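Local coordinates for Alr4995 protein (Nostoc sp., PDB 6LRF) that acts as a bifunctional arginine dihydrolase and ornithine cyclodeaminase, taking arginine to ornithine and ornithine on to proline, at residues L157-I162 with T171-L176; D163-H168 with D212-A217; S465-V470 with L684-Q689; E471-Q476 with E672-V677. All coordinates share one frame; numbering follows the deposited sequence.

Interaction 1. Residues L157-I162 with T171-L176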
loop_
_atom_site.group_PDB
_atom_site.type_symbol
_atom_site.label_atom_id
_atom_site.label_comp_id
_atom_site.label_asym_id
_atom_site.label_seq_id
_atom_site.Cartn_x
_atom_site.Cartn_y
_atom_site.Cartn_z
ATOM N N LEU B 157 6.166 -1.154 47.616
ATOM C CA LEU B 157 5.813 -0.518 46.352
ATOM C C LEU B 157 6.060 -1.455 45.181
ATOM O O LEU B 157 7.201 -1.839 44.938
ATOM C CB LEU B 157 6.630 0.761 46.167
ATOM C CG LEU B 157 6.496 1.816 47.258
ATOM C CD1 LEU B 157 7.289 3.050 46.875
ATOM C CD2 LEU B 157 5.031 2.157 47.477
ATOM N N SER B 158 5.007 -1.822 44.449
ATOM C CA SER B 158 5.146 -2.822 43.385
ATOM C C SER B 158 5.550 -2.199 42.057
ATOM O O SER B 158 4.937 -1.220 41.618
ATOM C CB SER B 158 3.838 -3.599 43.209
ATOM O OG SER B 158 3.432 -4.185 44.439
ATOM N N LEU B 159 6.564 -2.773 41.413
ATOM C CA LEU B 159 7.022 -2.322 40.093
ATOM C C LEU B 159 6.926 -3.460 39.095
ATOM O O LEU B 159 7.346 -4.590 39.399
ATOM C CB LEU B 159 8.471 -1.815 40.137
ATOM C CG LEU B 159 8.804 -0.667 41.086
ATOM C CD1 LEU B 159 10.312 -0.391 41.054
ATOM C CD2 LEU B 159 8.034 0.602 40.735
ATOM N N ARG B 160 6.392 -3.180 37.901
ATOM C CA ARG B 160 6.298 -4.226 36.888
ATOM C C ARG B 160 7.464 -4.190 35.909
ATOM O O ARG B 160 7.762 -3.154 35.306
ATOM C CB ARG B 160 4.989 -4.137 36.106
ATOM C CG ARG B 160 4.860 -5.289 35.127
ATOM C CD ARG B 160 3.761 -5.075 34.119
ATOM N NE ARG B 160 3.658 -6.246 33.266
ATOM C CZ ARG B 160 2.836 -6.337 32.230
ATOM N NH1 ARG B 160 2.052 -5.313 31.923
ATOM N NH2 ARG B 160 2.802 -7.449 31.512
ATOM N N LEU B 161 8.109 -5.345 35.758
ATOM C CA LEU B 161 9.195 -5.538 34.817
ATOM C C LEU B 161 8.631 -6.008 33.491
ATOM O O LEU B 161 7.839 -6.946 33.480
ATOM C CB LEU B 161 10.192 -6.576 35.351
ATOM C CG LEU B 161 10.894 -6.267 36.675
ATOM C CD1 LEU B 161 11.498 -7.538 37.274
ATOM C CD2 LEU B 161 11.963 -5.200 36.463
ATOM N N ILE B 162 9.070 -5.397 32.384
ATOM C CA ILE B 162 8.504 -5.685 31.054
ATOM C C ILE B 162 9.532 -6.086 30.007
ATOM O O ILE B 162 9.170 -6.435 28.892
ATOM C CB ILE B 162 7.745 -4.472 30.498
ATOM C CG1 ILE B 162 8.691 -3.272 30.416
ATOM C CG2 ILE B 162 6.547 -4.148 31.372
ATOM C CD1 ILE B 162 8.081 -2.058 29.786
ATOM N N THR B 171 18.613 -5.932 38.403
ATOM C CA THR B 171 19.365 -5.763 37.153
ATOM C C THR B 171 19.077 -4.421 36.468
ATOM O O THR B 171 19.744 -4.066 35.500
ATOM C CB THR B 171 19.062 -6.880 36.136
ATOM O OG1 THR B 171 17.681 -6.823 35.764
ATOM C CG2 THR B 171 19.363 -8.237 36.727
ATOM N N CYS B 172 18.095 -3.677 36.972
ATOM C CA CYS B 172 17.661 -2.443 36.311
ATOM C C CYS B 172 17.241 -1.371 37.299
ATOM O O CYS B 172 16.673 -0.345 36.910
ATOM C CB CYS B 172 16.498 -2.730 35.355
ATOM S SG CYS B 172 15.041 -3.575 36.117
ATOM N N PHE B 173 17.518 -1.607 38.577
ATOM C CA PHE B 173 16.995 -0.752 39.633
ATOM C C PHE B 173 17.904 -0.840 40.855
ATOM O O PHE B 173 18.247 -1.947 41.285
ATOM C CB PHE B 173 15.573 -1.190 39.968
ATOM C CG PHE B 173 14.826 -0.242 40.847
ATOM C CD1 PHE B 173 14.867 -0.373 42.237
ATOM C CD2 PHE B 173 14.040 0.755 40.286
ATOM C CE1 PHE B 173 14.160 0.497 43.060
ATOM C CE2 PHE B 173 13.322 1.634 41.099
ATOM C CZ PHE B 173 13.383 1.504 42.491
ATOM N N CYS B 174 18.298 0.301 41.414
ATOM C CA CYS B 174 19.308 0.285 42.470
ATOM C C CYS B 174 19.255 1.505 43.398
ATOM O O CYS B 174 19.887 2.541 43.127
ATOM C CB CYS B 174 20.709 0.169 41.855
ATOM S SG CYS B 174 22.043 -0.126 43.107
ATOM N N PRO B 175 18.503 1.382 44.509
ATOM C CA PRO B 175 18.492 2.412 45.548
ATOM C C PRO B 175 19.906 2.623 46.125
ATOM O O PRO B 175 20.619 1.656 46.384
ATOM C CB PRO B 175 17.530 1.843 46.601
ATOM C CG PRO B 175 16.681 0.840 45.842
ATOM C CD PRO B 175 17.614 0.250 44.832
ATOM N N LEU B 176 20.306 3.879 46.287
ATOM C CA LEU B 176 21.655 4.218 46.755
ATOM C C LEU B 176 21.579 5.098 47.987
ATOM O O LEU B 176 20.512 5.629 48.317
ATOM C CB LEU B 176 22.457 4.939 45.669
ATOM C CG LEU B 176 22.683 4.185 44.364
ATOM C CD1 LEU B 176 23.144 5.152 43.284
ATOM C CD2 LEU B 176 23.688 3.074 44.563
#

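Interaction 2. Residues D163-H168 with D212-A217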
loop_
_atom_site.group_PDB
_atom_site.type_symbol
_atom_site.label_atom_id
_atom_site.label_comp_id
_atom_site.label_asym_id
_atom_site.label_seq_id
_atom_site.Cartn_x
_atom_site.Cartn_y
_atom_site.Cartn_z
ATOM N N ASP B 163 10.810 -6.020 30.365
ATOM C CA ASP B 163 11.901 -6.390 29.465
ATOM C C ASP B 163 12.592 -7.658 29.981
ATOM O O ASP B 163 13.229 -7.646 31.040
ATOM C CB ASP B 163 12.905 -5.234 29.348
ATOM C CG ASP B 163 13.937 -5.451 28.236
ATOM O OD1 ASP B 163 14.365 -6.604 28.008
ATOM O OD2 ASP B 163 14.333 -4.451 27.591
ATOM N N GLU B 164 12.484 -8.742 29.220
ATOM C CA GLU B 164 12.963 -10.042 29.664
ATOM C C GLU B 164 14.473 -10.082 29.953
ATOM O O GLU B 164 14.941 -10.946 30.692
ATOM C CB GLU B 164 12.597 -11.098 28.627
ATOM C CG GLU B 164 12.779 -12.517 29.115
ATOM C CD GLU B 164 12.771 -13.528 27.980
ATOM O OE1 GLU B 164 12.783 -13.105 26.796
ATOM O OE2 GLU B 164 12.753 -14.746 28.278
ATOM N N ARG B 165 15.230 -9.146 29.389
ATOM C CA ARG B 165 16.658 -9.061 29.690
ATOM C C ARG B 165 16.874 -8.658 31.148
ATOM O O ARG B 165 17.803 -9.128 31.807
ATOM C CB ARG B 165 17.353 -8.062 28.763
ATOM C CG ARG B 165 17.435 -8.517 27.300
ATOM C CD ARG B 165 17.958 -7.404 26.407
ATOM N NE ARG B 165 17.050 -6.264 26.394
ATOM C CZ ARG B 165 17.406 -5.020 26.091
ATOM N NH1 ARG B 165 18.664 -4.741 25.769
ATOM N NH2 ARG B 165 16.497 -4.051 26.111
ATOM N N PHE B 166 16.003 -7.786 31.643
ATOM C CA PHE B 166 16.091 -7.308 33.012
ATOM C C PHE B 166 14.973 -7.959 33.804
ATOM O O PHE B 166 13.981 -7.315 34.190
ATOM C CB PHE B 166 16.039 -5.783 33.031
ATOM C CG PHE B 166 17.018 -5.158 32.070
ATOM C CD1 PHE B 166 18.375 -5.121 32.371
ATOM C CD2 PHE B 166 16.591 -4.650 30.844
ATOM C CE1 PHE B 166 19.289 -4.567 31.474
ATOM C CE2 PHE B 166 17.494 -4.090 29.948
ATOM C CZ PHE B 166 18.846 -4.048 30.262
ATOM N N TYR B 167 15.171 -9.265 34.011
ATOM C CA TYR B 167 14.187 -10.191 34.556
ATOM C C TYR B 167 14.115 -10.151 36.091
ATOM O O TYR B 167 13.129 -10.604 36.680
ATOM C CB TYR B 167 14.504 -11.620 34.070
ATOM C CG TYR B 167 15.844 -12.164 34.556
ATOM C CD1 TYR B 167 17.039 -11.776 33.959
ATOM C CD2 TYR B 167 15.906 -13.055 35.624
ATOM C CE1 TYR B 167 18.260 -12.267 34.409
ATOM C CE2 TYR B 167 17.125 -13.552 36.084
ATOM C CZ TYR B 167 18.299 -13.158 35.473
ATOM O OH TYR B 167 19.516 -13.649 35.928
ATOM N N HIS B 168 15.165 -9.627 36.727
ATOM C CA HIS B 168 15.140 -9.325 38.161
ATOM C C HIS B 168 15.194 -7.820 38.363
ATOM O O HIS B 168 15.808 -7.101 37.577
ATOM C CB HIS B 168 16.318 -9.979 38.903
ATOM C CG HIS B 168 16.108 -11.420 39.243
ATOM N ND1 HIS B 168 17.158 -12.295 39.446
ATOM C CD2 HIS B 168 14.976 -12.137 39.446
ATOM C CE1 HIS B 168 16.681 -13.493 39.738
ATOM N NE2 HIS B 168 15.361 -13.426 39.748
ATOM N N ASP B 212 24.861 1.209 29.245
ATOM C CA ASP B 212 25.260 0.888 30.618
ATOM C C ASP B 212 24.380 -0.211 31.217
ATOM O O ASP B 212 24.862 -1.068 31.956
ATOM C CB ASP B 212 25.202 2.137 31.508
ATOM C CG ASP B 212 26.386 3.077 31.284
ATOM O OD1 ASP B 212 27.500 2.763 31.771
ATOM O OD2 ASP B 212 26.197 4.137 30.639
ATOM N N ALA B 213 23.093 -0.175 30.889
ATOM C CA ALA B 213 22.132 -1.155 31.381
ATOM C C ALA B 213 22.480 -2.600 30.990
ATOM O O ALA B 213 22.432 -3.493 31.836
ATOM C CB ALA B 213 20.743 -0.803 30.895
ATOM N N VAL B 214 22.847 -2.834 29.731
ATOM C CA VAL B 214 23.155 -4.194 29.281
ATOM C C VAL B 214 24.530 -4.659 29.790
ATOM O O VAL B 214 24.908 -5.823 29.645
ATOM C CB VAL B 214 23.102 -4.303 27.744
ATOM C CG1 VAL B 214 21.740 -3.886 27.239
ATOM C CG2 VAL B 214 24.175 -3.420 27.118
ATOM N N ASN B 215 25.275 -3.735 30.381
ATOM C CA ASN B 215 26.496 -4.079 31.095
ATOM C C ASN B 215 26.256 -4.282 32.597
ATOM O O ASN B 215 27.216 -4.409 33.369
ATOM C CB ASN B 215 27.555 -2.998 30.885
ATOM C CG ASN B 215 28.343 -3.210 29.619
ATOM O OD1 ASN B 215 29.376 -3.884 29.625
ATOM N ND2 ASN B 215 27.849 -2.660 28.516
ATOM N N PHE B 216 24.976 -4.305 32.984
ATOM C CA PHE B 216 24.547 -4.498 34.372
ATOM C C PHE B 216 25.026 -3.387 35.297
ATOM O O PHE B 216 25.436 -3.652 36.428
ATOM C CB PHE B 216 25.042 -5.832 34.916
ATOM C CG PHE B 216 24.289 -7.019 34.405
ATOM C CD1 PHE B 216 23.423 -7.713 35.241
ATOM C CD2 PHE B 216 24.472 -7.470 33.102
ATOM C CE1 PHE B 216 22.729 -8.831 34.781
ATOM C CE2 PHE B 216 23.789 -8.585 32.637
ATOM C CZ PHE B 216 22.914 -9.267 33.473
ATOM N N ALA B 217 24.984 -2.151 34.811
ATOM C CA ALA B 217 25.333 -0.997 35.631
ATOM C C ALA B 217 24.457 -0.890 36.887
ATOM O O ALA B 217 24.921 -0.456 37.943
ATOM C CB ALA B 217 25.231 0.295 34.804
#

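Interaction 3. Residues S465-V470 with L684-Q689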
loop_
_atom_site.group_PDB
_atom_site.type_symbol
_atom_site.label_atom_id
_atom_site.label_comp_id
_atom_site.label_asym_id
_atom_site.label_seq_id
_atom_site.Cartn_x
_atom_site.Cartn_y
_atom_site.Cartn_z
ATOM N N SER B 465 9.335 5.816 0.316
ATOM C CA SER B 465 10.658 6.429 0.113
ATOM C C SER B 465 11.788 5.628 0.778
ATOM O O SER B 465 11.698 5.282 1.954
ATOM C CB SER B 465 10.682 7.874 0.640
ATOM O OG SER B 465 9.697 8.669 0.003
ATOM N N SER B 466 12.857 5.348 0.036
ATOM C CA SER B 466 13.958 4.564 0.589
ATOM C C SER B 466 14.708 5.348 1.664
ATOM O O SER B 466 14.641 6.574 1.721
ATOM C CB SER B 466 14.932 4.129 -0.511
ATOM O OG SER B 466 15.835 5.173 -0.828
ATOM N N GLU B 467 15.423 4.635 2.519
ATOM C CA GLU B 467 16.153 5.270 3.598
ATOM C C GLU B 467 17.163 6.295 3.070
ATOM O O GLU B 467 17.385 7.341 3.688
ATOM C CB GLU B 467 16.854 4.212 4.444
ATOM C CG GLU B 467 17.859 4.777 5.424
ATOM C CD GLU B 467 17.223 5.731 6.420
ATOM O OE1 GLU B 467 16.050 5.500 6.814
ATOM O OE2 GLU B 467 17.902 6.718 6.796
ATOM N N ARG B 468 17.751 6.008 1.913
ATOM C CA ARG B 468 18.769 6.890 1.340
ATOM C C ARG B 468 18.162 8.205 0.887
ATOM O O ARG B 468 18.724 9.281 1.114
ATOM C CB ARG B 468 19.469 6.206 0.169
ATOM C CG ARG B 468 20.971 6.149 0.322
ATOM C CD ARG B 468 21.548 5.286 -0.767
ATOM N NE ARG B 468 22.996 5.110 -0.698
ATOM C CZ ARG B 468 23.604 4.236 0.098
ATOM N NH1 ARG B 468 22.889 3.463 0.906
ATOM N NH2 ARG B 468 24.927 4.138 0.087
ATOM N N ARG B 469 17.012 8.094 0.238
ATOM C CA ARG B 469 16.237 9.230 -0.196
ATOM C C ARG B 469 15.836 10.095 1.001
ATOM O O ARG B 469 16.117 11.299 1.035
ATOM C CB ARG B 469 15.007 8.736 -0.964
ATOM C CG ARG B 469 13.880 9.739 -1.100
ATOM C CD ARG B 469 14.128 10.754 -2.201
ATOM N NE ARG B 469 12.957 11.608 -2.383
ATOM C CZ ARG B 469 13.002 12.882 -2.761
ATOM N NH1 ARG B 469 14.171 13.471 -3.005
ATOM N NH2 ARG B 469 11.875 13.573 -2.891
ATOM N N VAL B 470 15.197 9.471 1.987
ATOM C CA VAL B 470 14.726 10.176 3.170
ATOM C C VAL B 470 15.891 10.917 3.809
ATOM O O VAL B 470 15.767 12.059 4.245
ATOM C CB VAL B 470 14.084 9.202 4.179
ATOM C CG1 VAL B 470 14.042 9.811 5.565
ATOM C CG2 VAL B 470 12.689 8.809 3.714
ATOM N N LEU B 684 11.784 12.865 11.901
ATOM C CA LEU B 684 12.139 13.817 12.952
ATOM C C LEU B 684 13.417 13.423 13.690
ATOM O O LEU B 684 14.184 14.279 14.139
ATOM C CB LEU B 684 10.982 13.959 13.949
ATOM C CG LEU B 684 9.765 14.724 13.417
ATOM C CD1 LEU B 684 8.522 14.467 14.259
ATOM C CD2 LEU B 684 10.070 16.216 13.353
ATOM N N SER B 685 13.646 12.126 13.824
ATOM C CA SER B 685 14.842 11.672 14.511
ATOM C C SER B 685 16.102 12.123 13.746
ATOM O O SER B 685 16.989 12.774 14.304
ATOM C CB SER B 685 14.815 10.153 14.679
ATOM O OG SER B 685 15.796 9.767 15.631
ATOM N N LEU B 686 16.146 11.785 12.464
ATOM C CA LEU B 686 17.223 12.185 11.565
ATOM C C LEU B 686 17.399 13.690 11.489
ATOM O O LEU B 686 18.522 14.194 11.467
ATOM C CB LEU B 686 16.941 11.655 10.170
ATOM C CG LEU B 686 16.878 10.145 10.024
ATOM C CD1 LEU B 686 16.291 9.782 8.670
ATOM C CD2 LEU B 686 18.279 9.583 10.192
ATOM N N LEU B 687 16.280 14.406 11.410
ATOM C CA LEU B 687 16.314 15.857 11.317
ATOM C C LEU B 687 17.032 16.460 12.518
ATOM O O LEU B 687 17.866 17.364 12.368
ATOM C CB LEU B 687 14.898 16.427 11.204
ATOM C CG LEU B 687 14.804 17.949 11.149
ATOM C CD1 LEU B 687 15.394 18.474 9.836
ATOM C CD2 LEU B 687 13.359 18.391 11.318
ATOM N N THR B 688 16.723 15.963 13.713
ATOM C CA THR B 688 17.377 16.498 14.914
ATOM C C THR B 688 18.854 16.063 14.987
ATOM O O THR B 688 19.713 16.838 15.415
ATOM C CB THR B 688 16.635 16.081 16.209
ATOM O OG1 THR B 688 16.185 14.723 16.091
ATOM C CG2 THR B 688 15.427 17.000 16.450
ATOM N N GLN B 689 19.144 14.835 14.565
ATOM C CA GLN B 689 20.524 14.381 14.465
ATOM C C GLN B 689 21.268 15.253 13.469
ATOM O O GLN B 689 22.379 15.699 13.730
ATOM C CB GLN B 689 20.595 12.920 14.035
ATOM C CG GLN B 689 20.209 11.931 15.111
ATOM C CD GLN B 689 19.922 10.558 14.538
ATOM O OE1 GLN B 689 19.082 9.813 15.054
ATOM N NE2 GLN B 689 20.612 10.218 13.454
#

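Interaction 4. Residues E471-Q476 with E672-V677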
loop_
_atom_site.group_PDB
_atom_site.type_symbol
_atom_site.label_atom_id
_atom_site.label_comp_id
_atom_site.label_asym_id
_atom_site.label_seq_id
_atom_site.Cartn_x
_atom_site.Cartn_y
_atom_site.Cartn_z
ATOM N N GLU B 471 17.050 10.280 3.803
ATOM C CA GLU B 471 18.205 10.847 4.454
ATOM C C GLU B 471 18.761 12.057 3.676
ATOM O O GLU B 471 19.236 13.026 4.274
ATOM C CB GLU B 471 19.257 9.757 4.641
ATOM C CG GLU B 471 20.498 10.198 5.376
ATOM C CD GLU B 471 21.451 9.046 5.632
ATOM O OE1 GLU B 471 21.103 7.904 5.251
ATOM O OE2 GLU B 471 22.544 9.284 6.201
ATOM N N LEU B 472 18.678 12.024 2.349
ATOM C CA LEU B 472 19.146 13.168 1.569
ATOM C C LEU B 472 18.147 14.323 1.686
ATOM O O LEU B 472 18.554 15.474 1.828
ATOM C CB LEU B 472 19.386 12.788 0.101
ATOM C CG LEU B 472 20.866 12.611 -0.293
ATOM C CD1 LEU B 472 21.712 13.801 0.157
ATOM C CD2 LEU B 472 21.468 11.303 0.244
ATOM N N VAL B 473 16.849 14.014 1.652
ATOM C CA VAL B 473 15.827 15.026 1.894
ATOM C C VAL B 473 16.026 15.686 3.258
ATOM O O VAL B 473 16.013 16.912 3.379
ATOM C CB VAL B 473 14.414 14.432 1.818
ATOM C CG1 VAL B 473 13.382 15.402 2.415
ATOM C CG2 VAL B 473 14.076 14.089 0.387
ATOM N N VAL B 474 16.235 14.871 4.283
ATOM C CA VAL B 474 16.456 15.402 5.621
ATOM C C VAL B 474 17.659 16.322 5.643
ATOM O O VAL B 474 17.642 17.366 6.298
ATOM C CB VAL B 474 16.638 14.265 6.659
ATOM C CG1 VAL B 474 17.369 14.763 7.893
ATOM C CG2 VAL B 474 15.295 13.704 7.033
ATOM N N GLU B 475 18.695 15.948 4.900
ATOM C CA GLU B 475 19.886 16.774 4.826
ATOM C C GLU B 475 19.571 18.135 4.206
ATOM O O GLU B 475 20.040 19.167 4.679
ATOM C CB GLU B 475 20.987 16.068 4.035
ATOM C CG GLU B 475 22.359 16.698 4.266
ATOM C CD GLU B 475 23.492 15.984 3.537
ATOM O OE1 GLU B 475 23.223 15.154 2.632
ATOM O OE2 GLU B 475 24.660 16.262 3.883
ATOM N N GLN B 476 18.754 18.140 3.162
ATOM C CA GLN B 476 18.386 19.395 2.529
ATOM C C GLN B 476 17.471 20.220 3.425
ATOM O O GLN B 476 17.683 21.422 3.565
ATOM C CB GLN B 476 17.746 19.137 1.164
ATOM C CG GLN B 476 18.713 18.413 0.219
ATOM C CD GLN B 476 18.054 17.841 -1.025
ATOM O OE1 GLN B 476 16.852 18.005 -1.243
ATOM N NE2 GLN B 476 18.845 17.147 -1.843
ATOM N N GLU B 672 9.914 24.202 -4.822
ATOM C CA GLU B 672 9.112 24.706 -3.715
ATOM C C GLU B 672 8.755 23.610 -2.718
ATOM O O GLU B 672 8.994 23.753 -1.522
ATOM C CB GLU B 672 7.840 25.362 -4.241
ATOM C CG GLU B 672 8.078 26.743 -4.823
ATOM C CD GLU B 672 6.840 27.624 -4.750
ATOM O OE1 GLU B 672 5.765 27.204 -5.245
ATOM O OE2 GLU B 672 6.940 28.732 -4.181
ATOM N N SER B 673 8.181 22.524 -3.232
ATOM C CA SER B 673 7.744 21.386 -2.435
ATOM C C SER B 673 8.805 20.298 -2.325
ATOM O O SER B 673 9.590 20.086 -3.251
ATOM C CB SER B 673 6.487 20.765 -3.041
ATOM O OG SER B 673 5.367 21.602 -2.883
ATOM N N VAL B 674 8.824 19.605 -1.193
ATOM C CA VAL B 674 9.460 18.299 -1.137
ATOM C C VAL B 674 8.576 17.366 -0.301
ATOM O O VAL B 674 7.900 17.794 0.647
ATOM C CB VAL B 674 10.904 18.358 -0.580
ATOM C CG1 VAL B 674 10.926 18.557 0.936
ATOM C CG2 VAL B 674 11.668 17.083 -0.967
ATOM N N GLY B 675 8.539 16.098 -0.696
ATOM C CA GLY B 675 7.741 15.112 0.000
ATOM C C GLY B 675 8.510 13.820 0.180
ATOM O O GLY B 675 9.238 13.396 -0.720
ATOM N N VAL B 676 8.369 13.211 1.354
ATOM C CA VAL B 676 8.882 11.863 1.604
ATOM C C VAL B 676 7.788 11.008 2.219
ATOM O O VAL B 676 6.993 11.480 3.042
ATOM C CB VAL B 676 10.123 11.836 2.539
ATOM C CG1 VAL B 676 11.385 12.116 1.759
ATOM C CG2 VAL B 676 9.966 12.811 3.677
ATOM N N VAL B 677 7.742 9.753 1.791
ATOM C CA VAL B 677 6.789 8.791 2.312
ATOM C C VAL B 677 7.526 7.906 3.278
ATOM O O VAL B 677 8.280 7.024 2.873
ATOM C CB VAL B 677 6.160 7.948 1.219
ATOM C CG1 VAL B 677 5.192 6.957 1.833
ATOM C CG2 VAL B 677 5.448 8.847 0.230
#

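Interaction 1. Residues L157-I162 with T171-L176
The phenyl ring of F173 carries the CD1 methyl of L159 over one face, while W133 meets the same aromatic residue edge-to-face as rings do in a T-shaped pair. This is a junction between two separate sheets in the α/β fold of the guanidino-group-modifying enzymes: strand 155-160 belongs to a mixed sheet beside strand 132-136, and strand 173-175 is an outer strand of a small three-stranded sheet. The two backbones form no hydrogen bonds with each other, and the CA atoms of L159 and F173 stand 10.1 Å apart, so side chains alone bridge the gap. L159 CD1 sits 4.0 Å from the centroid of the F173 ring, 24° off its normal, a CH-pi contact shifted toward the rim near CE2. With CG anti to the backbone N (chi1 -169°), F173 projects its ring across the end of L159, and the two side chains meet at about a right angle. L195 and I196 of helix 190-199 pack on L159 and F173 respectively, and L181 and Y183 of strand 181-183 add to the surroundings of the ring. A second contact lies beside it, past L159 in one segment and just before F173 in the other: L161 CD2 lies 3.5 Å from C172 SG.

Interaction 2. Residues D163-H168 with D212-A217
The Schellman motif that ends helix 210-213 presents A213 and V214 to the loop 163-168, where F166 and R165 receive them. F166 turns the rim of its ring to the helix end: CE1 lies 3.3 Å from A213 O, which approaches near the ring plane, and CZ rests 3.8 Å from A213 CB. The same carbonyl oxygen accepts the turn bond from F216 N, so the ring edge borders an oxygen that already has a backbone partner. V214 CG1 completes the patch, 3.5 Å from R165 NH1 and 4.2 Å from F166 CZ. Within the same loop, F166 CE2 lies over the centre of one face of the R165 guanidinium.

A bend at chi3 (-63°) brings this guanidinium back to D163, which it grips side-on, NE to OD1 and NH2 to the syn lone pair of OD2, the latter 2.7 Å away. D163 OD1 accepts R165 N as well, at 3.0 Å, closing an Asx turn. NH2 has a second salt-bridge partner in E210, and NH1 pairs with E475 of a neighbouring subunit, so three carboxylates share one charge. With a leucine in place of R165, D163, E210 and E475 of that neighbour would probably be left without their shared positive partner. On the helix side, F216 at positive phi (63°) is the C-prime residue, and the bonds F216 N to A213 O and A217 N to D212 O are those of a classic Schellman helix end.

Interaction 3. Residues S465-V470 with L684-Q689
E467 and V470, about one turn apart at the start of helix 467-486, both touch the CD1 methyl of L686 on helix 680-694. Before them, S465 is still in the loop, where its OG bonds V677 N of the neighbouring segment 672-677. S466 follows as the N-cap: its OG accepts R469 N in a weak but nearly straight capping bond of 3.3 Å (169°), and S466 O takes V470 N as the first turn forms. E467, the first helical residue, has its backbone N bonded to D679 of a neighbouring subunit. Its side chain, extended at chi1 but bent at chi2 (60°), swings the carboxylate toward L686, so that OE2 comes within 3.9 Å of L686 CD1; the two side chains approach from opposite directions. Lying by the amino end of its own helix, that carboxylate is probably favoured by the helix dipole. R468 turns to M544 of the neighbouring subunit, while R469 reaches the adjacent strand, where NH2 makes a weak bond to G675 O. V470 then supplies the apolar half of the contact: CG1 lies 3.8 Å from L686 CD1, the valine and leucine side chains crossing at about a right angle.

This is helix-to-helix packing in the Rossmann-type domain, with L686 the one residue of 684-689 in contact with 465-470. The leucine also packs on V474, one turn further along helix 467-486. V470 leans on V676 of strand 673-677 as well, and L684 and L687 pack on helix 505-513.

Interaction 4. Residues E471-Q476 with E672-V677
V473 faces V674 and V676 tip to tip, placing its two methyls against both strand residues. The closer approach is to V676, whose CG1 lies 3.6 Å from V473 CG2 and 3.8 Å from V473 CB; V674 CG2 stands 4.1 Å from V473 CG2 and equally far from CG1. A chi1 of 166° sets V473 CG1 opposite the backbone N, and the two methyls spread over the pair. V674 and V676, two residues apart, lie on the same face of the strand, with G675 between them. An alanine at V473 would lack both methyls and is likely to open a gap above the V674 and V676 methyls.

Strand 673-677 is an outermost strand of the six-stranded parallel sheet, order 3-2-1-4-5-6, of a Rossmann fold, and helix 467-486, which leads into its first strand 491-495, covers this face near the edge. Backbone bonds of V674 and V676 to M652 and C654 tie the strand to strand 651-656, whose V653 and V655 also pack against the two valines. F683 of helix 680-694 touches both V676 and V474.

How the interactions relate
The four contacts form two clusters in separate parts of the chain. Interactions 1 and 2 have centres 11 Å apart and follow the same run of chain from 157 to 168; T171 OG1 comes 3.2 Å from F166 CA, and L161 CD1 3.5 Å from Y167 O. Interactions 3 and 4, centres 8 Å apart, share helix 467-486 and are joined by a bond of 2.9 Å from V677 N to S465 OG. Within one subunit the clusters do not touch: the nearest atoms of interactions 2 and 3 are about 17 Å apart. They meet between subunits, where R165 of interaction 2 pairs with E475 of interaction 4 on a neighbouring copy, linking dihydrolase-type and Rossmann-type regions.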